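Long-range contacts in KLLA0E08119p (Kluyveromyces lactis, PDB 3VA7), which probably carboxylates urea to urea-1-carboxylate with biotin, bicarbonate and ATP, as the urea carboxylase part of a longer urea-degrading enzyme: residues S391-D396 and N431-E436; E645-P650 and D801-G806; G1176-P1181 and I1218-G1223. All coordinates share one frame; numbering follows the deposited sequence.

Interaction 1 (S391-D396 and N431-E436); sequences SWARVD and NQALNE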
ATOM      1  N   SER A 391      -7.040  19.608  14.309  1.00 35.45           N
ATOM      2  CA  SER A 391      -6.000  20.132  15.193  1.00 35.17           C
ATOM      3  C   SER A 391      -6.543  21.018  16.311  1.00 34.53           C
ATOM      4  O   SER A 391      -5.769  21.392  17.209  1.00 33.53           O
ATOM      5  CB  SER A 391      -5.047  20.993  14.391  1.00 35.89           C
ATOM      6  OG  SER A 391      -5.789  22.115  13.896  1.00 40.60           O
ATOM      7  N   TRP A 392      -7.836  21.390  16.227  1.00 33.60           N
ATOM      8  CA  TRP A 392      -8.460  22.367  17.168  1.00 32.92           C
ATOM      9  C   TRP A 392      -9.132  21.644  18.320  1.00 31.59           C
ATOM     10  O   TRP A 392      -9.405  22.261  19.356  1.00 32.47           O
ATOM     11  CB  TRP A 392      -9.511  23.308  16.497  1.00 32.46           C
ATOM     12  CG  TRP A 392     -10.484  22.552  15.624  1.00 32.63           C
ATOM     13  CD1 TRP A 392     -10.354  22.320  14.284  1.00 30.53           C
ATOM     14  CD2 TRP A 392     -11.667  21.826  16.036  1.00 32.79           C
ATOM     15  NE1 TRP A 392     -11.383  21.541  13.834  1.00 30.42           N
ATOM     16  CE2 TRP A 392     -12.214  21.229  14.872  1.00 29.16           C
ATOM     17  CE3 TRP A 392     -12.314  21.633  17.262  1.00 32.24           C
ATOM     18  CZ2 TRP A 392     -13.379  20.478  14.890  1.00 30.75           C
ATOM     19  CZ3 TRP A 392     -13.491  20.881  17.279  1.00 32.09           C
ATOM     20  CH2 TRP A 392     -14.010  20.314  16.107  1.00 32.09           C
ATOM     21  N   ALA A 393      -9.439  20.366  18.128  1.00 29.64           N
ATOM     22  CA  ALA A 393      -9.863  19.517  19.254  1.00 28.43           C
ATOM     23  C   ALA A 393      -8.609  19.039  20.034  1.00 27.96           C
ATOM     24  O   ALA A 393      -7.479  19.209  19.606  1.00 27.30           O
ATOM     25  CB  ALA A 393     -10.738  18.310  18.757  1.00 26.20           C
ATOM     26  N   ARG A 394      -8.826  18.466  21.200  1.00 28.36           N
ATOM     27  CA  ARG A 394      -7.766  17.751  21.895  1.00 28.08           C
ATOM     28  C   ARG A 394      -7.917  16.312  21.443  1.00 27.82           C
ATOM     29  O   ARG A 394      -9.019  15.745  21.494  1.00 27.09           O
ATOM     30  CB  ARG A 394      -7.898  17.864  23.447  1.00 28.01           C
ATOM     31  CG  ARG A 394      -7.048  16.810  24.185  1.00 27.18           C
ATOM     32  CD  ARG A 394      -6.939  17.056  25.621  1.00 25.96           C
ATOM     33  NE  ARG A 394      -6.472  15.869  26.310  1.00 30.96           N
ATOM     34  CZ  ARG A 394      -6.282  15.813  27.626  1.00 33.81           C
ATOM     35  NH1 ARG A 394      -6.523  16.888  28.386  1.00 35.17           N
ATOM     36  NH2 ARG A 394      -5.847  14.699  28.187  1.00 32.61           N
ATOM     37  N   VAL A 395      -6.826  15.724  20.956  1.00 28.36           N
ATOM     38  CA  VAL A 395      -6.877  14.284  20.616  1.00 28.19           C
ATOM     39  C   VAL A 395      -5.773  13.553  21.307  1.00 27.98           C
ATOM     40  O   VAL A 395      -4.621  13.897  21.179  1.00 27.98           O
ATOM     41  CB  VAL A 395      -7.161  13.942  19.067  1.00 28.36           C
ATOM     42  CG1 VAL A 395      -7.366  15.215  18.210  1.00 26.55           C
ATOM     43  CG2 VAL A 395      -6.179  12.934  18.449  1.00 27.60           C
ATOM     44  N   ASP A 396      -6.141  12.600  22.138  1.00 27.92           N
ATOM     45  CA  ASP A 396      -5.124  11.836  22.821  1.00 27.77           C
ATOM     46  C   ASP A 396      -4.996  10.582  21.981  1.00 27.99           C
ATOM     47  O   ASP A 396      -5.969   9.814  21.773  1.00 28.48           O
ATOM     48  CB  ASP A 396      -5.496  11.574  24.282  1.00 26.98           C
ATOM     49  CG  ASP A 396      -5.623  12.871  25.128  1.00 28.75           C
ATOM     50  OD1 ASP A 396      -5.167  13.990  24.772  1.00 30.82           O
ATOM     51  OD2 ASP A 396      -6.196  12.782  26.212  1.00 29.89           O
ATOM     52  N   ASN A 431     -19.467  16.456  16.367  1.00 38.04           N
ATOM     53  CA  ASN A 431     -19.820  16.030  15.014  1.00 38.24           C
ATOM     54  C   ASN A 431     -18.773  16.601  14.047  1.00 38.30           C
ATOM     55  O   ASN A 431     -18.208  15.830  13.265  1.00 38.86           O
ATOM     56  CB  ASN A 431     -21.277  16.343  14.622  1.00 37.78           C
ATOM     57  CG  ASN A 431     -22.312  15.426  15.333  1.00 38.94           C
ATOM     58  OD1 ASN A 431     -22.545  14.281  14.937  1.00 41.59           O
ATOM     59  ND2 ASN A 431     -22.968  15.961  16.351  1.00 37.08           N
ATOM     60  N   GLN A 432     -18.436  17.890  14.141  1.00 37.71           N
ATOM     61  CA  GLN A 432     -17.441  18.411  13.216  1.00 38.44           C
ATOM     62  C   GLN A 432     -16.129  17.622  13.387  1.00 38.68           C
ATOM     63  O   GLN A 432     -15.578  17.121  12.393  1.00 39.23           O
ATOM     64  CB  GLN A 432     -17.230  19.937  13.260  1.00 37.70           C
ATOM     65  CG  GLN A 432     -16.305  20.444  12.093  1.00 41.79           C
ATOM     66  CD  GLN A 432     -15.769  21.949  12.180  1.00 46.00           C
ATOM     67  OE1 GLN A 432     -16.509  22.851  12.533  1.00 45.78           O
ATOM     68  NE2 GLN A 432     -14.490  22.189  11.789  1.00 48.03           N
ATOM     69  N   ALA A 433     -15.651  17.466  14.622  1.00 38.04           N
ATOM     70  CA  ALA A 433     -14.400  16.710  14.875  1.00 37.11           C
ATOM     71  C   ALA A 433     -14.402  15.306  14.231  1.00 36.19           C
ATOM     72  O   ALA A 433     -13.458  14.920  13.557  1.00 34.88           O
ATOM     73  CB  ALA A 433     -14.087  16.627  16.399  1.00 36.41           C
ATOM     74  N   LEU A 434     -15.469  14.569  14.449  1.00 35.70           N
ATOM     75  CA  LEU A 434     -15.604  13.255  13.865  1.00 36.95           C
ATOM     76  C   LEU A 434     -15.536  13.261  12.333  1.00 38.71           C
ATOM     77  O   LEU A 434     -14.934  12.349  11.739  1.00 38.78           O
ATOM     78  CB  LEU A 434     -16.901  12.582  14.351  1.00 36.02           C
ATOM     79  CG  LEU A 434     -16.820  12.294  15.857  1.00 34.17           C
ATOM     80  CD1 LEU A 434     -18.002  11.565  16.349  1.00 31.76           C
ATOM     81  CD2 LEU A 434     -15.547  11.567  16.212  1.00 26.59           C
ATOM     82  N   ASN A 435     -16.126  14.306  11.728  1.00 39.97           N
ATOM     83  CA  ASN A 435     -16.185  14.523  10.282  1.00 41.38           C
ATOM     84  C   ASN A 435     -14.800  14.803   9.719  1.00 41.69           C
ATOM     85  O   ASN A 435     -14.509  14.557   8.551  1.00 42.90           O
ATOM     86  CB  ASN A 435     -17.094  15.724   9.964  1.00 41.58           C
ATOM     87  CG  ASN A 435     -18.608  15.340   9.805  1.00 44.98           C
ATOM     88  OD1 ASN A 435     -19.102  14.306  10.291  1.00 41.27           O
ATOM     89  ND2 ASN A 435     -19.334  16.213   9.109  1.00 51.12           N
ATOM     90  N   GLU A 436     -13.941  15.304  10.577  1.00 41.91           N
ATOM     91  CA  GLU A 436     -12.705  15.896  10.180  1.00 41.81           C
ATOM     92  C   GLU A 436     -11.604  14.887  10.514  1.00 42.30           C
ATOM     93  O   GLU A 436     -10.409  15.133  10.280  1.00 42.87           O
ATOM     94  CB  GLU A 436     -12.559  17.197  10.959  1.00 41.90           C
ATOM     95  CG  GLU A 436     -12.077  18.394  10.193  1.00 41.95           C
ATOM     96  CD  GLU A 436     -12.577  19.695  10.780  1.00 40.23           C
ATOM     97  OE1 GLU A 436     -11.838  20.370  11.497  1.00 38.14           O
ATOM     98  OE2 GLU A 436     -13.718  20.054  10.496  1.00 43.91           O
TER
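W392 turns its indole toward Q432, A433 and E436 by placing CG between the backbone N and the carbonyl carbon, chi1 47°. Q432 sends its chain to meet the indole with CG anti to the backbone N, chi1 -171°. The contact lies at the surface of the biotin carboxylase C-terminal domain. It joins the loop leading into strand 394-397 to the C-terminal end of helix 423-435. W392 NE1 donates to E436 OE1 at 2.7 Å. The bond is nearly straight, and OE1 lies close to the indole plane. The ring and the carboxylate planes are 69° apart. Q432 NE2 donates to E436 OE2 at 2.6 Å, on its syn lone pair, and makes a weak second bond to OE1. The carboxylate is thus held from both segments. An alanine at E436 would remove the acceptor, and W392 NE1 would probably lose its partner while the Q432 amide became free to turn. The side chains of W392 and A433 also touch V418 and I416, respectively, of strand 412-420. At the far edge of the indole, W392 CH2 packs against A433 CB at 3.7 Å, with A433 N near the ring plane.

Interaction 2 (E645-P650 and D801-G806); sequences EPQAAP and DNFEEG
F803 and P650 make the central contact, a CH-pi interaction. P650 CD sits over the middle of the F803 ring, 3.7 Å from the centroid and only 5° off the ring normal. The proline and the phenylalanine side chains cross at about a right angle. Apolar packing extends the patch. A649 lies by the end of the ring, with its CB 3.7 Å from F803 CZ. The Q647 side chain runs past F803 in the opposite direction. Its CG is anti to the backbone N (chi1 165°) and the chain beyond is extended, which brings CD to 4.0 Å from F803 CD2. The amide and ring planes are 62° apart, so this is not a flat stack.

A backbone oxygen also borders the ring. Q647 O meets the edge near the ring plane, 3.6 Å from F803 CE2. Two polar groups meet P650. F803 O lies 3.6 Å from P650 CG, and the E805 side chain, bent at chi2, brings OE2 3.5 Å from P650 CB. The E805 contact is van der Waals in kind. The other oxygen, OE1, is hydrogen-bonded to S652.

F803 is buried; L516, R519 and V520 of helix 511-520 touch it as well as the 645-650 loop. F803 has positive phi and is the first residue to leave the helical conformation after helix 786-802. This is a proline-aromatic CH-pi contact that joins the loop before strand 662-669 to the chain leaving helix 786-802, in the carboxyltransferase part.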
ATOM      1  N   GLU A 645     -28.328  11.628 -15.518  1.00 47.32           N
ATOM      2  CA  GLU A 645     -29.349  10.710 -15.007  1.00 47.14           C
ATOM      3  C   GLU A 645     -28.922   9.343 -15.499  1.00 45.37           C
ATOM      4  O   GLU A 645     -28.351   9.240 -16.597  1.00 45.84           O
ATOM      5  CB  GLU A 645     -30.739  11.112 -15.545  1.00 47.95           C
ATOM      6  CG  GLU A 645     -31.903  10.911 -14.573  1.00 51.70           C
ATOM      7  CD  GLU A 645     -31.726  11.706 -13.273  1.00 57.64           C
ATOM      8  OE1 GLU A 645     -31.303  12.891 -13.359  1.00 57.93           O
ATOM      9  OE2 GLU A 645     -31.990  11.132 -12.170  1.00 60.18           O
ATOM     10  N   PRO A 646     -29.163   8.279 -14.721  1.00 43.90           N
ATOM     11  CA  PRO A 646     -28.723   7.006 -15.338  1.00 43.34           C
ATOM     12  C   PRO A 646     -29.465   6.689 -16.677  1.00 42.87           C
ATOM     13  O   PRO A 646     -30.497   7.283 -16.969  1.00 42.88           O
ATOM     14  CB  PRO A 646     -28.986   5.951 -14.243  1.00 42.32           C
ATOM     15  CG  PRO A 646     -29.324   6.718 -13.005  1.00 42.26           C
ATOM     16  CD  PRO A 646     -29.845   8.061 -13.437  1.00 43.83           C
ATOM     17  N   GLN A 647     -28.916   5.783 -17.477  1.00 42.76           N
ATOM     18  CA  GLN A 647     -29.446   5.462 -18.795  1.00 42.63           C
ATOM     19  C   GLN A 647     -28.785   4.200 -19.356  1.00 42.92           C
ATOM     20  O   GLN A 647     -27.550   4.098 -19.342  1.00 44.31           O
ATOM     21  CB  GLN A 647     -29.194   6.630 -19.724  1.00 42.21           C
ATOM     22  CG  GLN A 647     -29.370   6.317 -21.179  1.00 42.21           C
ATOM     23  CD  GLN A 647     -29.209   7.559 -22.034  1.00 43.16           C
ATOM     24  OE1 GLN A 647     -29.089   8.668 -21.520  1.00 36.92           O
ATOM     25  NE2 GLN A 647     -29.186   7.371 -23.352  1.00 45.63           N
ATOM     26  N   ALA A 648     -29.572   3.226 -19.822  1.00 42.04           N
ATOM     27  CA  ALA A 648     -29.000   2.083 -20.555  1.00 41.38           C
ATOM     28  C   ALA A 648     -28.011   2.568 -21.641  1.00 40.86           C
ATOM     29  O   ALA A 648     -28.288   3.529 -22.341  1.00 41.19           O
ATOM     30  CB  ALA A 648     -30.118   1.271 -21.205  1.00 41.48           C
ATOM     31  N   ALA A 649     -26.863   1.928 -21.786  1.00 39.94           N
ATOM     32  CA  ALA A 649     -25.945   2.325 -22.839  1.00 39.67           C
ATOM     33  C   ALA A 649     -26.588   2.078 -24.169  1.00 40.02           C
ATOM     34  O   ALA A 649     -27.034   0.972 -24.414  1.00 40.40           O
ATOM     35  CB  ALA A 649     -24.661   1.536 -22.757  1.00 39.25           C
ATOM     36  N   PRO A 650     -26.623   3.087 -25.055  1.00 40.38           N
ATOM     37  CA  PRO A 650     -27.053   2.825 -26.436  1.00 40.53           C
ATOM     38  C   PRO A 650     -26.288   1.635 -26.910  1.00 40.88           C
ATOM     39  O   PRO A 650     -25.142   1.509 -26.541  1.00 41.69           O
ATOM     40  CB  PRO A 650     -26.576   4.066 -27.185  1.00 40.33           C
ATOM     41  CG  PRO A 650     -26.643   5.122 -26.150  1.00 41.10           C
ATOM     42  CD  PRO A 650     -26.117   4.454 -24.898  1.00 40.11           C
ATOM     43  N   ASP A 801     -18.958  10.818 -23.914  1.00 40.05           N
ATOM     44  CA  ASP A 801     -19.365  12.169 -23.486  1.00 42.26           C
ATOM     45  C   ASP A 801     -20.789  12.533 -23.823  1.00 41.80           C
ATOM     46  O   ASP A 801     -21.465  13.202 -23.041  1.00 41.52           O
ATOM     47  CB  ASP A 801     -18.436  13.250 -24.050  1.00 43.27           C
ATOM     48  CG  ASP A 801     -17.082  13.314 -23.333  1.00 47.55           C
ATOM     49  OD1 ASP A 801     -16.131  13.875 -23.936  1.00 52.69           O
ATOM     50  OD2 ASP A 801     -16.964  12.828 -22.182  1.00 52.62           O
ATOM     51  N   ASN A 802     -21.230  12.113 -24.997  1.00 42.40           N
ATOM     52  CA  ASN A 802     -22.567  12.474 -25.472  1.00 43.22           C
ATOM     53  C   ASN A 802     -23.537  11.338 -25.217  1.00 43.92           C
ATOM     54  O   ASN A 802     -24.690  11.580 -24.817  1.00 44.32           O
ATOM     55  CB  ASN A 802     -22.545  12.830 -26.960  1.00 42.78           C
ATOM     56  CG  ASN A 802     -21.649  14.036 -27.274  1.00 42.99           C
ATOM     57  OD1 ASN A 802     -21.473  14.958 -26.456  1.00 38.80           O
ATOM     58  ND2 ASN A 802     -21.083  14.029 -28.479  1.00 45.56           N
ATOM     59  N   PHE A 803     -23.050  10.109 -25.447  1.00 43.99           N
ATOM     60  CA  PHE A 803     -23.792   8.881 -25.152  1.00 44.54           C
ATOM     61  C   PHE A 803     -24.957   8.730 -26.135  1.00 44.63           C
ATOM     62  O   PHE A 803     -26.112   8.645 -25.728  1.00 44.45           O
ATOM     63  CB  PHE A 803     -24.278   8.892 -23.681  1.00 44.55           C
ATOM     64  CG  PHE A 803     -24.249   7.527 -22.987  1.00 43.92           C
ATOM     65  CD1 PHE A 803     -23.190   6.637 -23.181  1.00 40.05           C
ATOM     66  CD2 PHE A 803     -25.277   7.166 -22.083  1.00 44.15           C
ATOM     67  CE1 PHE A 803     -23.154   5.395 -22.498  1.00 41.01           C
ATOM     68  CE2 PHE A 803     -25.255   5.912 -21.394  1.00 42.47           C
ATOM     69  CZ  PHE A 803     -24.207   5.037 -21.595  1.00 40.87           C
ATOM     70  N   GLU A 804     -24.619   8.685 -27.423  1.00 44.83           N
ATOM     71  CA  GLU A 804     -25.563   8.839 -28.537  1.00 45.86           C
ATOM     72  C   GLU A 804     -25.284   7.767 -29.622  1.00 45.93           C
ATOM     73  O   GLU A 804     -24.133   7.594 -30.029  1.00 46.63           O
ATOM     74  CB  GLU A 804     -25.480  10.299 -29.084  1.00 45.28           C
ATOM     75  CG  GLU A 804     -26.209  11.305 -28.151  1.00 48.55           C
ATOM     76  CD  GLU A 804     -26.155  12.830 -28.531  1.00 55.45           C
ATOM     77  OE1 GLU A 804     -25.596  13.235 -29.595  1.00 55.98           O
ATOM     78  OE2 GLU A 804     -26.712  13.643 -27.725  1.00 57.00           O
ATOM     79  N   GLU A 805     -26.311   7.037 -30.068  1.00 45.56           N
ATOM     80  CA  GLU A 805     -26.141   5.952 -31.070  1.00 45.55           C
ATOM     81  C   GLU A 805     -25.223   6.341 -32.253  1.00 45.44           C
ATOM     82  O   GLU A 805     -25.358   7.424 -32.816  1.00 45.24           O
ATOM     83  CB  GLU A 805     -27.498   5.495 -31.667  1.00 45.52           C
ATOM     84  CG  GLU A 805     -28.654   5.312 -30.702  1.00 48.21           C
ATOM     85  CD  GLU A 805     -28.759   3.863 -30.073  1.00 52.89           C
ATOM     86  OE1 GLU A 805     -28.073   2.902 -30.581  1.00 52.54           O
ATOM     87  OE2 GLU A 805     -29.545   3.707 -29.074  1.00 50.07           O
ATOM     88  N   GLY A 806     -24.324   5.440 -32.649  1.00 45.92           N
ATOM     89  CA  GLY A 806     -23.562   5.598 -33.890  1.00 45.93           C
ATOM     90  C   GLY A 806     -22.197   6.279 -33.794  1.00 46.21           C
ATOM     91  O   GLY A 806     -21.474   6.355 -34.805  1.00 45.62           O
TER

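Interaction 3 (G1176-P1181 and I1218-G1223); sequences GRFWKP and ILHKNG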
ATOM      1  N   GLY A1176      -2.325 -23.066 -15.833  1.00 35.34           N
ATOM      2  CA  GLY A1176      -1.014 -22.773 -15.323  1.00 34.48           C
ATOM      3  C   GLY A1176      -0.130 -23.968 -15.532  1.00 34.69           C
ATOM      4  O   GLY A1176      -0.600 -24.988 -16.038  1.00 34.69           O
ATOM      5  N   ARG A1177       1.153 -23.811 -15.201  1.00 34.36           N
ATOM      6  CA  ARG A1177       2.151 -24.857 -15.310  1.00 34.53           C
ATOM      7  C   ARG A1177       2.444 -25.380 -13.925  1.00 35.43           C
ATOM      8  O   ARG A1177       2.663 -24.573 -12.997  1.00 35.72           O
ATOM      9  CB  ARG A1177       3.448 -24.296 -15.874  1.00 34.93           C
ATOM     10  CG  ARG A1177       4.588 -25.324 -16.193  1.00 33.38           C
ATOM     11  CD  ARG A1177       5.736 -24.580 -16.871  1.00 35.29           C
ATOM     12  NE  ARG A1177       7.078 -25.166 -16.721  1.00 34.02           N
ATOM     13  CZ  ARG A1177       7.667 -25.498 -15.564  1.00 33.92           C
ATOM     14  NH1 ARG A1177       7.040 -25.373 -14.354  1.00 26.01           N
ATOM     15  NH2 ARG A1177       8.913 -25.995 -15.627  1.00 34.47           N
ATOM     16  N   PHE A1178       2.491 -26.719 -13.786  1.00 35.25           N
ATOM     17  CA  PHE A1178       2.615 -27.366 -12.471  1.00 33.93           C
ATOM     18  C   PHE A1178       3.961 -27.099 -11.890  1.00 33.37           C
ATOM     19  O   PHE A1178       4.996 -27.384 -12.492  1.00 32.31           O
ATOM     20  CB  PHE A1178       2.357 -28.868 -12.599  1.00 34.78           C
ATOM     21  CG  PHE A1178       2.381 -29.629 -11.287  1.00 34.01           C
ATOM     22  CD1 PHE A1178       1.191 -30.049 -10.695  1.00 32.74           C
ATOM     23  CD2 PHE A1178       3.606 -29.959 -10.662  1.00 32.89           C
ATOM     24  CE1 PHE A1178       1.205 -30.790  -9.501  1.00 29.37           C
ATOM     25  CE2 PHE A1178       3.626 -30.672  -9.475  1.00 30.99           C
ATOM     26  CZ  PHE A1178       2.414 -31.109  -8.908  1.00 28.65           C
ATOM     27  N   TRP A1179       3.936 -26.556 -10.691  1.00 34.19           N
ATOM     28  CA  TRP A1179       5.146 -26.120 -10.023  1.00 34.97           C
ATOM     29  C   TRP A1179       5.727 -27.250  -9.187  1.00 35.70           C
ATOM     30  O   TRP A1179       6.825 -27.752  -9.493  1.00 36.61           O
ATOM     31  CB  TRP A1179       4.813 -24.922  -9.153  1.00 35.59           C
ATOM     32  CG  TRP A1179       5.999 -24.240  -8.482  1.00 36.44           C
ATOM     33  CD1 TRP A1179       7.234 -24.774  -8.232  1.00 33.95           C
ATOM     34  CD2 TRP A1179       6.017 -22.907  -7.939  1.00 35.57           C
ATOM     35  NE1 TRP A1179       8.028 -23.838  -7.607  1.00 35.61           N
ATOM     36  CE2 TRP A1179       7.303 -22.694  -7.396  1.00 33.92           C
ATOM     37  CE3 TRP A1179       5.073 -21.872  -7.876  1.00 36.39           C
ATOM     38  CZ2 TRP A1179       7.680 -21.493  -6.786  1.00 32.10           C
ATOM     39  CZ3 TRP A1179       5.462 -20.652  -7.279  1.00 37.78           C
ATOM     40  CH2 TRP A1179       6.761 -20.489  -6.730  1.00 33.69           C
ATOM     41  N   LYS A1180       4.984 -27.652  -8.153  1.00 35.04           N
ATOM     42  CA  LYS A1180       5.453 -28.616  -7.151  1.00 35.54           C
ATOM     43  C   LYS A1180       4.272 -29.085  -6.265  1.00 35.53           C
ATOM     44  O   LYS A1180       3.269 -28.341  -6.110  1.00 36.61           O
ATOM     45  CB  LYS A1180       6.574 -28.009  -6.281  1.00 35.18           C
ATOM     46  CG  LYS A1180       6.107 -26.857  -5.390  1.00 35.84           C
ATOM     47  CD  LYS A1180       7.176 -26.379  -4.464  1.00 37.29           C
ATOM     48  CE  LYS A1180       6.960 -24.917  -4.161  1.00 38.48           C
ATOM     49  NZ  LYS A1180       8.209 -24.360  -3.656  1.00 38.08           N
ATOM     50  N   PRO A1181       4.364 -30.297  -5.684  1.00 35.02           N
ATOM     51  CA  PRO A1181       3.235 -30.692  -4.828  1.00 35.56           C
ATOM     52  C   PRO A1181       3.400 -30.146  -3.418  1.00 35.88           C
ATOM     53  O   PRO A1181       4.501 -29.824  -3.034  1.00 35.77           O
ATOM     54  CB  PRO A1181       3.321 -32.219  -4.829  1.00 34.99           C
ATOM     55  CG  PRO A1181       4.788 -32.528  -5.019  1.00 33.26           C
ATOM     56  CD  PRO A1181       5.385 -31.366  -5.787  1.00 35.17           C
ATOM     57  N   ILE A1218      -1.993 -37.768  -6.902  1.00 52.78           N
ATOM     58  CA  ILE A1218      -1.615 -36.455  -7.391  1.00 51.04           C
ATOM     59  C   ILE A1218      -1.249 -36.590  -8.862  1.00 50.03           C
ATOM     60  O   ILE A1218      -0.255 -37.254  -9.207  1.00 49.22           O
ATOM     61  CB  ILE A1218      -0.434 -35.908  -6.578  1.00 51.22           C
ATOM     62  CG1 ILE A1218      -0.937 -35.279  -5.289  1.00 50.26           C
ATOM     63  CG2 ILE A1218       0.317 -34.828  -7.345  1.00 52.83           C
ATOM     64  CD1 ILE A1218       0.152 -35.084  -4.293  1.00 51.13           C
ATOM     65  N   LEU A1219      -2.035 -35.935  -9.726  1.00 49.06           N
ATOM     66  CA  LEU A1219      -1.890 -36.129 -11.187  1.00 48.65           C
ATOM     67  C   LEU A1219      -0.585 -35.633 -11.863  1.00 47.97           C
ATOM     68  O   LEU A1219      -0.053 -36.322 -12.721  1.00 47.64           O
ATOM     69  CB  LEU A1219      -3.124 -35.617 -11.950  1.00 48.96           C
ATOM     70  CG  LEU A1219      -4.466 -36.399 -12.014  1.00 48.68           C
ATOM     71  CD1 LEU A1219      -4.414 -37.530 -13.089  1.00 49.74           C
ATOM     72  CD2 LEU A1219      -4.934 -36.914 -10.656  1.00 43.93           C
ATOM     73  N   HIS A1220      -0.053 -34.464 -11.505  1.00 47.06           N
ATOM     74  CA  HIS A1220       1.047 -33.936 -12.349  1.00 46.16           C
ATOM     75  C   HIS A1220       2.451 -33.925 -11.735  1.00 46.32           C
ATOM     76  O   HIS A1220       2.629 -34.036 -10.523  1.00 46.63           O
ATOM     77  CB  HIS A1220       0.697 -32.559 -12.927  1.00 45.64           C
ATOM     78  CG  HIS A1220      -0.665 -32.500 -13.552  1.00 42.95           C
ATOM     79  ND1 HIS A1220      -1.814 -32.367 -12.802  1.00 41.10           N
ATOM     80  CD2 HIS A1220      -1.062 -32.572 -14.846  1.00 38.33           C
ATOM     81  CE1 HIS A1220      -2.861 -32.362 -13.608  1.00 38.71           C
ATOM     82  NE2 HIS A1220      -2.430 -32.464 -14.852  1.00 36.56           N
ATOM     83  N   LYS A1221       3.445 -33.831 -12.599  1.00 45.99           N
ATOM     84  CA  LYS A1221       4.785 -33.544 -12.160  1.00 46.49           C
ATOM     85  C   LYS A1221       5.243 -32.121 -12.582  1.00 45.05           C
ATOM     86  O   LYS A1221       4.600 -31.456 -13.367  1.00 44.21           O
ATOM     87  CB  LYS A1221       5.703 -34.685 -12.583  1.00 47.39           C
ATOM     88  CG  LYS A1221       5.270 -36.027 -11.842  1.00 52.75           C
ATOM     89  CD  LYS A1221       6.433 -37.078 -11.544  1.00 55.96           C
ATOM     90  CE  LYS A1221       6.609 -38.161 -12.667  1.00 56.99           C
ATOM     91  NZ  LYS A1221       5.824 -39.421 -12.412  1.00 58.13           N
ATOM     92  N   ASN A1222       6.309 -31.625 -11.979  1.00 44.41           N
ATOM     93  CA  ASN A1222       6.840 -30.315 -12.300  1.00 42.83           C
ATOM     94  C   ASN A1222       6.971 -30.224 -13.803  1.00 42.86           C
ATOM     95  O   ASN A1222       7.462 -31.172 -14.446  1.00 42.15           O
ATOM     96  CB  ASN A1222       8.212 -30.144 -11.679  1.00 42.63           C
ATOM     97  CG  ASN A1222       8.935 -28.922 -12.190  1.00 44.21           C
ATOM     98  OD1 ASN A1222       8.657 -27.808 -11.749  1.00 46.00           O
ATOM     99  ND2 ASN A1222       9.875 -29.118 -13.098  1.00 44.01           N
ATOM    100  N   GLY A1223       6.506 -29.099 -14.355  1.00 42.21           N
ATOM    101  CA  GLY A1223       6.541 -28.863 -15.782  1.00 42.13           C
ATOM    102  C   GLY A1223       5.291 -29.191 -16.592  1.00 42.07           C
ATOM    103  O   GLY A1223       5.228 -28.830 -17.755  1.00 42.92           O
TER
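R1177 opens the contact by laying its guanidinium against G1223. G1223 CA lies over the centre of one face, 3.6 Å from R1177 CZ. The side chain reaches there with CG anti to the backbone N, chi1 -174°, and is extended as far as NE. R1177 NH1 also bonds to the backbone O of E948, in helix 937-949. F1178 comes next and faces the 1218-1223 loop. H1220 O sits above one face of its ring, offset toward the rim, and comes to 3.3 Å from F1178 CZ. H1220 CB packs at 3.4 Å from F1178 CD1. On the same aromatic ring, F1178 CD2 is 3.2 Å from K1221 O. I1196 and I1198 of strand 1194-1200 also touch F1178. The F1178 carbonyl accepts from G1223 N at 2.9 Å. The N-H...O angle is 164°, and the donor lies in the carbonyl plane. N1222 CA adds a CA-H...O contact to the same oxygen, at 3.5 Å.

W1179 points away from the loop. Its NE1 is bonded to E948 OE1, so the neighbouring carboxyltransferase part holds this ring. W1179 and K1180 form a classic beta bulge opposite I1197. P1181 ends the segment with a loose apolar contact, its CB 4.3 Å from I1218 CD1. Both segments belong to the biotin carboxyl carrier domain. The G1223-F1178 bond, with the F1178-D1224 and G1176-V1226 backbone bonds beside it, ties loop to strand. G1223 has backbone angles that call for glycine, so a residue without a side chain both holds F1178 O and packs against the guanidinium face.

Overall arrangement
The three contacts follow one another along the chain, and none nests in or crosses another. Interaction 1 comes first and closes a loop of 34 residues in the biotin carboxylase C-terminal domain, tying a strand entry to a helix end. Interaction 2 closes the longest loop, 150 residues, and brings a segment of the carboxyltransferase region to the end of helix 786-802. Interaction 3 closes a loop of 36 residues within the biotin carrier domain near the C terminus, tying strand 1176-1181 to the turn between strands 1213-1218 and 1225-1226. Interactions 1 and 3 lie on opposite sides of the chain's centre, with centres 56 Å apart. Interactions 2 and 3 do not touch; their nearest atoms are about 34 Å apart.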